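Local atomic coordinates of glucosamine-6-phosphate deaminase (Thermotoga maritima, PDB entry 1J5X), a protein that belongs to the SIS-domain family of alpha/beta proteins, in which parallel beta sheets are layered between helices. Residues Ala67-Tyr72 and Phe224-Glu229; Leu218-Phe223 and Tyr245-Tyr250; Leu228-Lys233 and Leu310-Ala315; Val264-Val269 and Ala288-Val293. All coordinates share one frame; numbering follows the deposited sequence.

Contact 1 (Ala67-Tyr72 and Phe224-Glu229); sequences ALTISY and FGVSLE
Chi1 sets CG anti to the backbone N in both L68 of helix 62-78 (178°) and F224 of helix 222-238 (173°), and the two side chains meet between the helices, joined there by L228. A single methyl carries the apolar part of the contact. L68 CD2 lies 4.1 Å from F224 CE2, at a slant to the ring, and 4.0 Å from L228 CD1, the two leucines crossing at about a right angle. On the next turn of helix 62-78, Y72 reaches the same phenylalanine, its OH 4.0 Å from F224 CD2.

The closest approach lies between T69 and G225, where T69 OG1 stands 3.3 Å from G225 CA. Lacking a side chain, G225 lets the two backbones come together, with T69 CA and G225 CA only 4.6 Å apart. Here the axes of the segments 67-72 and 224-229 run antiparallel (172°) and approach to 8.4 Å. Helix 162-179 packs on T69 through L168, and A84 of strand 81-86 touches L68. The contact thus joins a helix flanking the five-stranded sheet to one flanking the four-stranded sheet.

The polar group at the closest approach, the T69 hydroxyl, is already engaged with N65 O inside its own helix. The hydroxyl therefore meets G225 as a packing atom, and the two helices are matched by shape and apolar contact rather than by direct polar bonding.

Contact 2 (Leu218-Phe223 and Tyr245-Tyr250); sequences LGMSEF and YSTLEY
L218 points its CD2 into the angle between two tyrosines, Y245 and Y250, and treats them differently. L218 CD2 approaches the Y245 ring at its edge, near the ring plane, and lies 3.8 Å from Y245 CB. Against Y250 the leucine runs at about a right angle, with L218 CD2 3.8 Å from Y250 CB. The tyrosines also meet each other, Y245 CE2 sitting at the edge of the Y250 ring and in its plane.

Further along, selenomethionine M220 stretches out beyond CG (chi2 -179°), crosses T247 at about a right angle, and ends with CE 3.6 Å from L248 CD1. T247 sets its hydroxyl against the glycine, OG1 lying 3.1 Å from G219 CA. This close approach is made beside a residue that has no side chain. A water 2.6 Å from T247 OG1 also accepts a weak bond from M220 N, tying the hydroxyl to the backbone of the facing segment.

The main chains contribute the hydrogen bond from G219 N to Y245 O, 3.2 Å long. A CA-H...O contact follows it, S246 CA lying 3.2 Å from G219 O.

Strands 214-218 and 241-245 end side by side here, parallel and bridged at L218 and Y245, having been connected by the beta-alpha-beta crossover through helix 222-238. L218 also pairs through its backbone with F265 and Q267 of strand 262-267, while helix 273-285 packs over L218 and T247 with L279 and over Y250 with L283.

Contact 3 (Leu228-Lys233 and Leu310-Ala315); sequences LESALK and LRTVPA
S230 OG is held from two sides while it presses on A315: it bonds to V226 O one turn back in its own helix and accepts a hydrogen from a water 3.0 Å away. The same water donates to R311 O at 2.6 Å and accepts from A315 N, so it is inserted between a carbonyl and an amide four residues apart, near the start of helix 313-326. Packing beside it is tight, A315 CB lying 3.1 Å from S230 OG.

T312 makes the second meeting. Its CG2 stands 3.7 Å from E229 CG, while OG1 takes the crowded position between the backbone N and the carbonyl carbon (chi1 64°). From there OG1 bonds to Q316 NE2 and to a second water, which donates to E229 OE2 at 3.0 Å. That carboxylate oxygen also receives K233 NZ, in a short salt bridge made from above the carboxylate plane, and NZ has further partners in S62 OG and M160 O.

Direct touching between the buried segments is thus made by methyls, methylenes and one hydroxyl, whereas their polar groups communicate through two bound waters that serve helix and turn alike.

Contact 4 (Val264-Val269 and Ala288-Val293); sequences VFMQKV and ATVLEV
The F265 ring and the L291 side chain lie side by side, pointing the same way, with L291 CD2 directly over the middle of one ring face, 4.0 Å from the centroid, a CH-pi contact. L291 CG stands anti to its backbone N (chi1 -170°), on the side of the sheet where the F265 ring lies. On that side, which carries F265 and L291, Q267 OE1 lies 3.5 Å from V293 CG1.

On the opposite side of the sheet, with V264, V290 and E292, selenomethionine M266 bends at its last torsion to put CE 3.5 Å from V290 CG1. Just past the end of strand 262-267, K268 NZ meets E292 OE2, still on its strand, at 2.5 Å, a short salt bridge made nearly along the C-O axis.

Between these two layers of side chains runs a parallel ladder of five hydrogen bonds, alternating between the strands from V264 N to T289 O at one end to K268 N to V293 O at the other. A second shell fixes the charged and polar ends. D273 and E276 also pair with K268 NZ, R280 and K277 with E292 OE1, and R311 NH1 binds both Q267 OE1 and V293 O.

Most of those charged partners belong to helix 273-285, the connection of this beta-alpha-beta unit, which covers the M266 and V290 face. Helix 184-205 covers the F265 and L291 face through I204 and V203. Strand 262-267 is flanked by 214-218 on its other side, and 289-293 is outermost in the four-stranded sheet.

Helix 222-238 is common to contacts 1, 2 and 3, and contact 4 reaches it through Q267, which touches V226 and S227. Contacts 3 and 4 are buried, contacts 1 and 2 only partly so. Chemistry follows place. Between the two sheets, contact 1 is shape and methyl packing; at strand ends, contact 2 mixes one main-chain bond with side-chain wedging; contact 3 lets waters mediate; within the sheet, at its outermost strand, contact 4 relies on a regular ladder and a charge network. R311 connects the last two, its backbone carbonyl serving contact 3 and its guanidinium contact 4, while L218 of contact 2 continues the sheet into strand 262-267.

Contact 1 (Ala67-Tyr72 and Phe224-Glu229)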
loop_
_atom_site.group_PDB
_atom_site.type_symbol
_atom_site.label_atom_id
_atom_site.label_comp_id
_atom_site.label_asym_id
_atom_site.label_seq_id
_atom_site.Cartn_x
_atom_site.Cartn_y
_atom_site.Cartn_z
ATOM N N ALA A 67 -4.480 5.255 -0.962
ATOM C CA ALA A 67 -5.858 5.757 -1.212
ATOM C C ALA A 67 -6.652 4.709 -2.002
ATOM O O ALA A 67 -7.804 4.432 -1.704
ATOM C CB ALA A 67 -5.813 7.078 -2.042
ATOM N N LEU A 68 -6.022 4.121 -3.011
ATOM C CA LEU A 68 -6.694 3.099 -3.802
ATOM C C LEU A 68 -7.044 1.892 -2.921
ATOM O O LEU A 68 -8.204 1.431 -2.912
ATOM C CB LEU A 68 -5.802 2.635 -4.944
ATOM C CG LEU A 68 -6.380 1.528 -5.803
ATOM C CD1 LEU A 68 -7.663 2.011 -6.531
ATOM C CD2 LEU A 68 -5.325 1.143 -6.861
ATOM N N THR A 69 -6.060 1.403 -2.170
ATOM C CA THR A 69 -6.284 0.240 -1.310
ATOM C C THR A 69 -7.403 0.474 -0.301
ATOM O O THR A 69 -8.311 -0.365 -0.174
ATOM C CB THR A 69 -5.002 -0.135 -0.566
ATOM O OG1 THR A 69 -3.942 -0.291 -1.542
ATOM C CG2 THR A 69 -5.208 -1.532 0.172
ATOM N N ILE A 70 -7.400 1.627 0.391
ATOM C CA ILE A 70 -8.450 1.828 1.366
ATOM C C ILE A 70 -9.805 2.095 0.706
ATOM O O ILE A 70 -10.847 1.697 1.244
ATOM C CB ILE A 70 -8.018 2.926 2.407
ATOM C CG1 ILE A 70 -9.040 3.034 3.564
ATOM C CG2 ILE A 70 -7.834 4.270 1.699
ATOM C CD1 ILE A 70 -9.194 1.669 4.378
ATOM N N SER A 71 -9.824 2.704 -0.490
ATOM C CA SER A 71 -11.098 2.987 -1.183
ATOM C C SER A 71 -11.852 1.638 -1.412
ATOM O O SER A 71 -13.093 1.540 -1.213
ATOM C CB SER A 71 -10.879 3.710 -2.533
ATOM O OG SER A 71 -10.277 2.912 -3.542
ATOM N N TYR A 72 -11.121 0.608 -1.809
ATOM C CA TYR A 72 -11.808 -0.698 -2.022
ATOM C C TYR A 72 -12.410 -1.159 -0.689
ATOM O O TYR A 72 -13.565 -1.607 -0.612
ATOM C CB TYR A 72 -10.864 -1.832 -2.439
ATOM C CG TYR A 72 -10.398 -1.860 -3.875
ATOM C CD1 TYR A 72 -11.215 -2.346 -4.878
ATOM C CD2 TYR A 72 -9.130 -1.436 -4.211
ATOM C CE1 TYR A 72 -10.779 -2.404 -6.202
ATOM C CE2 TYR A 72 -8.680 -1.489 -5.489
ATOM C CZ TYR A 72 -9.503 -1.975 -6.495
ATOM O OH TYR A 72 -9.041 -2.046 -7.788
ATOM N N PHE A 224 -4.728 -5.720 -5.203
ATOM C CA PHE A 224 -4.174 -5.065 -6.407
ATOM C C PHE A 224 -3.517 -3.774 -5.899
ATOM O O PHE A 224 -2.420 -3.433 -6.328
ATOM C CB PHE A 224 -5.267 -4.667 -7.412
ATOM C CG PHE A 224 -4.733 -3.847 -8.545
ATOM C CD1 PHE A 224 -3.758 -4.368 -9.386
ATOM C CD2 PHE A 224 -5.133 -2.518 -8.687
ATOM C CE1 PHE A 224 -3.153 -3.581 -10.363
ATOM C CE2 PHE A 224 -4.534 -1.703 -9.688
ATOM C CZ PHE A 224 -3.538 -2.243 -10.507
ATOM N N GLY A 225 -4.199 -3.036 -5.016
ATOM C CA GLY A 225 -3.587 -1.830 -4.452
ATOM C C GLY A 225 -2.263 -2.202 -3.748
ATOM O O GLY A 225 -1.245 -1.496 -3.847
ATOM N N VAL A 226 -2.277 -3.339 -3.021
ATOM C CA VAL A 226 -1.059 -3.796 -2.325
ATOM C C VAL A 226 0.001 -4.077 -3.398
ATOM O O VAL A 226 1.189 -3.811 -3.176
ATOM C CB VAL A 226 -1.320 -5.128 -1.552
ATOM C CG1 VAL A 226 -0.008 -5.778 -1.125
ATOM C CG2 VAL A 226 -2.198 -4.836 -0.304
ATOM N N SER A 227 -0.444 -4.637 -4.523
ATOM C CA SER A 227 0.465 -4.982 -5.646
ATOM C C SER A 227 1.050 -3.725 -6.293
ATOM O O SER A 227 2.254 -3.658 -6.580
ATOM C CB SER A 227 -0.280 -5.880 -6.641
ATOM O OG SER A 227 -0.505 -7.189 -6.030
ATOM N N LEU A 228 0.225 -2.682 -6.458
ATOM C CA LEU A 228 0.750 -1.447 -7.051
ATOM C C LEU A 228 1.818 -0.858 -6.161
ATOM O O LEU A 228 2.890 -0.402 -6.651
ATOM C CB LEU A 228 -0.319 -0.380 -7.219
ATOM C CG LEU A 228 -0.883 -0.123 -8.595
ATOM C CD1 LEU A 228 -1.680 1.206 -8.432
ATOM C CD2 LEU A 228 0.196 -0.006 -9.763
ATOM N N GLU A 229 1.533 -0.833 -4.851
ATOM C CA GLU A 229 2.471 -0.313 -3.884
ATOM C C GLU A 229 3.741 -1.224 -3.897
ATOM O O GLU A 229 4.878 -0.704 -3.884
ATOM C CB GLU A 229 1.851 -0.286 -2.467
ATOM C CG GLU A 229 2.807 0.124 -1.307
ATOM C CD GLU A 229 3.410 1.543 -1.423
ATOM O OE1 GLU A 229 3.112 2.245 -2.419
ATOM O OE2 GLU A 229 4.160 1.920 -0.508
#

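Contact 2 (Leu218-Phe223 and Tyr245-Tyr250)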
loop_
_atom_site.group_PDB
_atom_site.type_symbol
_atom_site.label_atom_id
_atom_site.label_comp_id
_atom_site.label_asym_id
_atom_site.label_seq_id
_atom_site.Cartn_x
_atom_site.Cartn_y
_atom_site.Cartn_z
ATOM N N LEU A 218 0.901 -9.503 -8.399
ATOM C CA LEU A 218 -0.468 -9.810 -8.789
ATOM C C LEU A 218 -1.390 -9.874 -7.593
ATOM O O LEU A 218 -1.015 -10.453 -6.584
ATOM C CB LEU A 218 -0.493 -11.175 -9.504
ATOM C CG LEU A 218 0.363 -11.393 -10.766
ATOM C CD1 LEU A 218 -0.017 -12.789 -11.408
ATOM C CD2 LEU A 218 0.010 -10.258 -11.798
ATOM N N GLY A 219 -2.564 -9.278 -7.700
ATOM C CA GLY A 219 -3.527 -9.369 -6.588
ATOM C C GLY A 219 -4.831 -8.723 -7.017
ATOM O O GLY A 219 -4.824 -7.847 -7.891
HETATM N N MSE A 220 -5.955 -9.143 -6.427
HETATM C CA MSE A 220 -7.233 -8.534 -6.763
HETATM C C MSE A 220 -7.728 -7.543 -5.720
HETATM O O MSE A 220 -7.443 -7.700 -4.524
HETATM C CB MSE A 220 -8.345 -9.618 -6.886
HETATM C CG MSE A 220 -8.031 -10.576 -8.032
HETATM SE SE MSE A 220 -9.603 -11.841 -8.023
HETATM C CE MSE A 220 -9.397 -12.638 -9.873
ATOM N N SER A 221 -8.511 -6.572 -6.202
ATOM C CA SER A 221 -9.162 -5.583 -5.360
ATOM C C SER A 221 -8.185 -4.941 -4.391
ATOM O O SER A 221 -7.221 -4.355 -4.855
ATOM C CB SER A 221 -10.316 -6.263 -4.599
ATOM O OG SER A 221 -11.155 -6.911 -5.534
ATOM N N GLU A 222 -8.447 -4.989 -3.077
ATOM C CA GLU A 222 -7.474 -4.411 -2.140
ATOM C C GLU A 222 -6.046 -4.952 -2.393
ATOM O O GLU A 222 -5.065 -4.179 -2.215
ATOM C CB GLU A 222 -7.783 -4.729 -0.686
ATOM C CG GLU A 222 -8.959 -3.981 -0.113
ATOM C CD GLU A 222 -10.331 -4.723 -0.422
ATOM O OE1 GLU A 222 -10.460 -5.380 -1.471
ATOM O OE2 GLU A 222 -11.288 -4.582 0.368
ATOM N N PHE A 223 -5.934 -6.226 -2.783
ATOM C CA PHE A 223 -4.587 -6.809 -3.024
ATOM C C PHE A 223 -3.931 -6.310 -4.307
ATOM O O PHE A 223 -2.725 -6.516 -4.504
ATOM C CB PHE A 223 -4.658 -8.321 -2.997
ATOM C CG PHE A 223 -5.003 -8.876 -1.623
ATOM C CD1 PHE A 223 -5.162 -8.004 -0.504
ATOM C CD2 PHE A 223 -5.191 -10.250 -1.477
ATOM C CE1 PHE A 223 -5.496 -8.480 0.765
ATOM C CE2 PHE A 223 -5.538 -10.770 -0.224
ATOM C CZ PHE A 223 -5.690 -9.883 0.913
ATOM N N TYR A 245 -0.701 -6.102 -11.674
ATOM C CA TYR A 245 -1.926 -6.348 -12.389
ATOM C C TYR A 245 -2.899 -7.059 -11.453
ATOM O O TYR A 245 -2.467 -7.701 -10.465
ATOM C CB TYR A 245 -1.702 -7.319 -13.580
ATOM C CG TYR A 245 -0.851 -6.753 -14.672
ATOM C CD1 TYR A 245 -1.407 -5.921 -15.650
ATOM C CD2 TYR A 245 0.515 -6.986 -14.687
ATOM C CE1 TYR A 245 -0.582 -5.325 -16.668
ATOM C CE2 TYR A 245 1.349 -6.407 -15.683
ATOM C CZ TYR A 245 0.787 -5.584 -16.672
ATOM O OH TYR A 245 1.540 -5.102 -17.694
ATOM N N SER A 246 -4.183 -6.981 -11.803
ATOM C CA SER A 246 -5.204 -7.755 -11.078
ATOM C C SER A 246 -4.832 -9.209 -11.513
ATOM O O SER A 246 -4.523 -9.468 -12.696
ATOM C CB SER A 246 -6.624 -7.404 -11.576
ATOM O OG SER A 246 -7.563 -8.209 -10.874
ATOM N N THR A 247 -4.920 -10.151 -10.582
ATOM C CA THR A 247 -4.367 -11.489 -10.828
ATOM C C THR A 247 -4.548 -12.184 -12.162
ATOM O O THR A 247 -3.522 -12.575 -12.805
ATOM C CB THR A 247 -4.763 -12.404 -9.658
ATOM O OG1 THR A 247 -4.384 -11.762 -8.419
ATOM C CG2 THR A 247 -4.014 -13.744 -9.720
ATOM N N LEU A 248 -5.794 -12.409 -12.538
ATOM C CA LEU A 248 -6.090 -13.122 -13.774
ATOM C C LEU A 248 -5.865 -12.245 -15.004
ATOM O O LEU A 248 -5.852 -12.770 -16.127
ATOM C CB LEU A 248 -7.545 -13.626 -13.744
ATOM C CG LEU A 248 -7.793 -14.557 -12.561
ATOM C CD1 LEU A 248 -9.196 -15.006 -12.546
ATOM C CD2 LEU A 248 -6.785 -15.725 -12.614
ATOM N N GLU A 249 -5.655 -10.928 -14.808
ATOM C CA GLU A 249 -5.458 -10.041 -15.974
ATOM C C GLU A 249 -4.141 -10.349 -16.613
ATOM O O GLU A 249 -3.946 -10.041 -17.788
ATOM C CB GLU A 249 -5.404 -8.563 -15.553
ATOM C CG GLU A 249 -6.802 -8.041 -15.232
ATOM C CD GLU A 249 -7.677 -7.932 -16.507
ATOM O OE1 GLU A 249 -7.445 -7.026 -17.359
ATOM O OE2 GLU A 249 -8.574 -8.748 -16.679
ATOM N N TYR A 250 -3.236 -10.924 -15.817
ATOM C CA TYR A 250 -1.893 -11.178 -16.293
ATOM C C TYR A 250 -1.841 -12.070 -17.546
ATOM O O TYR A 250 -0.919 -11.942 -18.346
ATOM C CB TYR A 250 -1.012 -11.743 -15.149
ATOM C CG TYR A 250 0.479 -11.634 -15.488
ATOM C CD1 TYR A 250 1.084 -10.378 -15.660
ATOM C CD2 TYR A 250 1.261 -12.785 -15.674
ATOM C CE1 TYR A 250 2.396 -10.261 -15.994
ATOM C CE2 TYR A 250 2.604 -12.687 -16.028
ATOM C CZ TYR A 250 3.172 -11.424 -16.185
ATOM O OH TYR A 250 4.483 -11.265 -16.516
HETATM O O HOH W 1 -5.440 -12.151 -6.107
#

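Contact 3 (Leu228-Lys233 and Leu310-Ala315)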
loop_
_atom_site.group_PDB
_atom_site.type_symbol
_atom_site.label_atom_id
_atom_site.label_comp_id
_atom_site.label_asym_id
_atom_site.label_seq_id
_atom_site.Cartn_x
_atom_site.Cartn_y
_atom_site.Cartn_z
ATOM N N LEU A 228 0.225 -2.682 -6.458
ATOM C CA LEU A 228 0.750 -1.447 -7.051
ATOM C C LEU A 228 1.818 -0.858 -6.161
ATOM O O LEU A 228 2.890 -0.402 -6.651
ATOM C CB LEU A 228 -0.319 -0.380 -7.219
ATOM C CG LEU A 228 -0.883 -0.123 -8.595
ATOM C CD1 LEU A 228 -1.680 1.206 -8.432
ATOM C CD2 LEU A 228 0.196 -0.006 -9.763
ATOM N N GLU A 229 1.533 -0.833 -4.851
ATOM C CA GLU A 229 2.471 -0.313 -3.884
ATOM C C GLU A 229 3.741 -1.224 -3.897
ATOM O O GLU A 229 4.878 -0.704 -3.884
ATOM C CB GLU A 229 1.851 -0.286 -2.467
ATOM C CG GLU A 229 2.807 0.124 -1.307
ATOM C CD GLU A 229 3.410 1.543 -1.423
ATOM O OE1 GLU A 229 3.112 2.245 -2.419
ATOM O OE2 GLU A 229 4.160 1.920 -0.508
ATOM N N SER A 230 3.548 -2.542 -4.021
ATOM C CA SER A 230 4.725 -3.438 -4.030
ATOM C C SER A 230 5.671 -3.080 -5.219
ATOM O O SER A 230 6.914 -2.971 -5.073
ATOM C CB SER A 230 4.269 -4.863 -4.169
ATOM O OG SER A 230 3.635 -5.258 -2.942
ATOM N N ALA A 231 5.091 -2.903 -6.386
ATOM C CA ALA A 231 5.920 -2.564 -7.540
ATOM C C ALA A 231 6.658 -1.274 -7.321
ATOM O O ALA A 231 7.857 -1.163 -7.642
ATOM C CB ALA A 231 5.039 -2.512 -8.826
ATOM N N LEU A 232 6.003 -0.297 -6.705
ATOM C CA LEU A 232 6.658 0.980 -6.521
ATOM C C LEU A 232 7.844 0.857 -5.555
ATOM O O LEU A 232 8.907 1.526 -5.715
ATOM C CB LEU A 232 5.634 2.021 -6.012
ATOM C CG LEU A 232 6.238 3.376 -5.658
ATOM C CD1 LEU A 232 6.783 3.930 -6.963
ATOM C CD2 LEU A 232 5.224 4.376 -5.111
ATOM N N LYS A 233 7.696 0.020 -4.519
ATOM C CA LYS A 233 8.822 -0.147 -3.583
ATOM C C LYS A 233 10.028 -0.714 -4.310
ATOM O O LYS A 233 11.162 -0.276 -4.055
ATOM C CB LYS A 233 8.457 -1.100 -2.429
ATOM C CG LYS A 233 7.193 -0.783 -1.627
ATOM C CD LYS A 233 7.236 0.516 -0.836
ATOM C CE LYS A 233 7.016 1.804 -1.729
ATOM N NZ LYS A 233 6.433 2.956 -0.919
ATOM N N LEU A 310 -0.526 -5.742 6.036
ATOM C CA LEU A 310 0.758 -6.402 6.174
ATOM C C LEU A 310 1.317 -6.827 4.806
ATOM O O LEU A 310 2.492 -7.171 4.692
ATOM C CB LEU A 310 0.605 -7.692 6.953
ATOM C CG LEU A 310 0.200 -7.665 8.429
ATOM C CD1 LEU A 310 -0.026 -9.126 8.921
ATOM C CD2 LEU A 310 1.359 -7.024 9.238
ATOM N N ARG A 311 0.472 -6.877 3.771
ATOM C CA ARG A 311 0.940 -7.499 2.548
ATOM C C ARG A 311 1.937 -6.819 1.632
ATOM O O ARG A 311 2.310 -7.415 0.621
ATOM C CB ARG A 311 -0.234 -8.055 1.723
ATOM C CG ARG A 311 -0.848 -9.389 2.370
ATOM C CD ARG A 311 -2.218 -9.672 1.747
ATOM N NE ARG A 311 -2.763 -11.004 2.107
ATOM C CZ ARG A 311 -2.616 -12.087 1.349
ATOM N NH1 ARG A 311 -1.940 -12.019 0.187
ATOM N NH2 ARG A 311 -3.183 -13.261 1.746
ATOM N N THR A 312 2.311 -5.594 1.945
ATOM C CA THR A 312 3.399 -4.971 1.139
ATOM C C THR A 312 4.766 -5.288 1.796
ATOM O O THR A 312 5.819 -5.034 1.223
ATOM C CB THR A 312 3.268 -3.425 0.959
ATOM O OG1 THR A 312 3.373 -2.738 2.197
ATOM C CG2 THR A 312 1.915 -3.094 0.291
ATOM N N VAL A 313 4.758 -5.871 2.972
ATOM C CA VAL A 313 6.031 -6.187 3.645
ATOM C C VAL A 313 6.939 -7.099 2.790
ATOM O O VAL A 313 8.141 -6.830 2.644
ATOM C CB VAL A 313 5.756 -6.832 5.029
ATOM C CG1 VAL A 313 7.057 -7.390 5.645
ATOM C CG2 VAL A 313 5.183 -5.806 5.960
ATOM N N PRO A 314 6.411 -8.179 2.234
ATOM C CA PRO A 314 7.280 -9.022 1.417
ATOM C C PRO A 314 7.969 -8.210 0.283
ATOM O O PRO A 314 9.146 -8.362 0.026
ATOM C CB PRO A 314 6.326 -10.049 0.855
ATOM C CG PRO A 314 5.324 -10.237 2.002
ATOM C CD PRO A 314 5.059 -8.799 2.404
ATOM N N ALA A 315 7.197 -7.357 -0.409
ATOM C CA ALA A 315 7.798 -6.567 -1.500
ATOM C C ALA A 315 8.796 -5.517 -0.995
ATOM O O ALA A 315 9.782 -5.237 -1.685
ATOM C CB ALA A 315 6.647 -5.882 -2.362
HETATM O O HOH W 2 4.632 -0.082 1.637
HETATM O O HOH W 3 4.243 -7.528 -1.054
#

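Contact 4 (Val264-Val269 and Ala288-Val293)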
loop_
_atom_site.group_PDB
_atom_site.type_symbol
_atom_site.label_atom_id
_atom_site.label_comp_id
_atom_site.label_asym_id
_atom_site.label_seq_id
_atom_site.Cartn_x
_atom_site.Cartn_y
_atom_site.Cartn_z
ATOM N N VAL A 264 7.449 -13.403 -9.853
ATOM C CA VAL A 264 6.056 -13.018 -9.612
ATOM C C VAL A 264 5.702 -13.166 -8.129
ATOM O O VAL A 264 5.994 -14.205 -7.542
ATOM C CB VAL A 264 5.109 -13.928 -10.435
ATOM C CG1 VAL A 264 3.615 -13.498 -10.215
ATOM C CG2 VAL A 264 5.483 -13.886 -11.915
ATOM N N PHE A 265 5.093 -12.146 -7.506
ATOM C CA PHE A 265 4.640 -12.265 -6.116
ATOM C C PHE A 265 3.140 -12.187 -6.280
ATOM O O PHE A 265 2.604 -11.185 -6.775
ATOM C CB PHE A 265 5.078 -11.112 -5.254
ATOM C CG PHE A 265 6.372 -11.349 -4.525
ATOM C CD1 PHE A 265 7.393 -12.106 -5.115
ATOM C CD2 PHE A 265 6.613 -10.743 -3.307
ATOM C CE1 PHE A 265 8.660 -12.244 -4.454
ATOM C CE2 PHE A 265 7.897 -10.887 -2.649
ATOM C CZ PHE A 265 8.886 -11.648 -3.262
HETATM N N MSE A 266 2.470 -13.266 -5.916
HETATM C CA MSE A 266 1.056 -13.381 -6.076
HETATM C C MSE A 266 0.364 -13.324 -4.707
HETATM O O MSE A 266 0.677 -14.129 -3.807
HETATM C CB MSE A 266 0.753 -14.718 -6.763
HETATM C CG MSE A 266 -0.734 -14.904 -7.064
HETATM SE SE MSE A 266 -1.069 -16.610 -8.009
HETATM C CE MSE A 266 0.625 -16.829 -8.868
ATOM N N GLN A 267 -0.575 -12.386 -4.557
ATOM C CA GLN A 267 -1.330 -12.234 -3.284
ATOM C C GLN A 267 -2.533 -13.163 -3.331
ATOM O O GLN A 267 -3.498 -12.923 -4.081
ATOM C CB GLN A 267 -1.849 -10.831 -3.146
ATOM C CG GLN A 267 -0.744 -9.743 -3.170
ATOM C CD GLN A 267 0.195 -9.755 -1.965
ATOM O OE1 GLN A 267 -0.166 -10.198 -0.870
ATOM N NE2 GLN A 267 1.419 -9.219 -2.154
ATOM N N LYS A 268 -2.488 -14.257 -2.562
ATOM C CA LYS A 268 -3.633 -15.202 -2.577
ATOM C C LYS A 268 -4.900 -14.624 -1.927
ATOM O O LYS A 268 -4.804 -13.941 -0.947
ATOM C CB LYS A 268 -3.264 -16.467 -1.797
ATOM C CG LYS A 268 -2.050 -17.230 -2.376
ATOM C CD LYS A 268 -1.810 -18.625 -1.634
ATOM C CE LYS A 268 -2.924 -19.603 -2.018
ATOM N NZ LYS A 268 -2.885 -19.980 -3.474
ATOM N N VAL A 269 -6.100 -14.959 -2.424
ATOM C CA VAL A 269 -7.322 -14.432 -1.789
ATOM C C VAL A 269 -8.249 -15.639 -1.490
ATOM O O VAL A 269 -8.147 -16.702 -2.149
ATOM C CB VAL A 269 -8.140 -13.406 -2.712
ATOM C CG1 VAL A 269 -7.267 -12.247 -3.171
ATOM C CG2 VAL A 269 -8.692 -14.069 -3.851
ATOM N N ALA A 288 9.034 -18.219 -15.326
ATOM C CA ALA A 288 9.023 -17.371 -14.136
ATOM C C ALA A 288 9.268 -18.118 -12.823
ATOM O O ALA A 288 9.040 -19.300 -12.732
ATOM C CB ALA A 288 7.635 -16.670 -14.012
ATOM N N THR A 289 9.719 -17.375 -11.839
ATOM C CA THR A 289 9.858 -17.877 -10.482
ATOM C C THR A 289 8.571 -17.281 -9.836
ATOM O O THR A 289 8.340 -16.075 -9.931
ATOM C CB THR A 289 11.043 -17.237 -9.791
ATOM O OG1 THR A 289 12.259 -17.680 -10.423
ATOM C CG2 THR A 289 11.057 -17.585 -8.352
ATOM N N VAL A 290 7.760 -18.101 -9.190
ATOM C CA VAL A 290 6.531 -17.582 -8.568
ATOM C C VAL A 290 6.528 -17.825 -7.096
ATOM O O VAL A 290 6.891 -18.943 -6.634
ATOM C CB VAL A 290 5.317 -18.245 -9.142
ATOM C CG1 VAL A 290 4.035 -17.667 -8.453
ATOM C CG2 VAL A 290 5.313 -18.095 -10.682
ATOM N N LEU A 291 6.184 -16.775 -6.357
ATOM C CA LEU A 291 6.094 -16.815 -4.909
ATOM C C LEU A 291 4.660 -16.417 -4.499
ATOM O O LEU A 291 4.121 -15.395 -4.973
ATOM C CB LEU A 291 7.101 -15.850 -4.320
ATOM C CG LEU A 291 7.326 -15.897 -2.819
ATOM C CD1 LEU A 291 8.805 -15.552 -2.494
ATOM C CD2 LEU A 291 6.383 -14.883 -2.174
ATOM N N GLU A 292 4.016 -17.250 -3.681
ATOM C CA GLU A 292 2.675 -16.891 -3.219
ATOM C C GLU A 292 2.681 -16.356 -1.806
ATOM O O GLU A 292 3.304 -16.930 -0.895
ATOM C CB GLU A 292 1.732 -18.095 -3.259
ATOM C CG GLU A 292 1.326 -18.550 -4.633
ATOM C CD GLU A 292 0.669 -19.937 -4.592
ATOM O OE1 GLU A 292 1.401 -20.953 -4.664
ATOM O OE2 GLU A 292 -0.572 -20.012 -4.507
ATOM N N VAL A 293 1.949 -15.264 -1.597
ATOM C CA VAL A 293 1.832 -14.671 -0.272
ATOM C C VAL A 293 0.424 -14.992 0.193
ATOM O O VAL A 293 -0.531 -14.586 -0.459
ATOM C CB VAL A 293 1.951 -13.115 -0.331
ATOM C CG1 VAL A 293 1.656 -12.493 1.058
ATOM C CG2 VAL A 293 3.370 -12.755 -0.854
#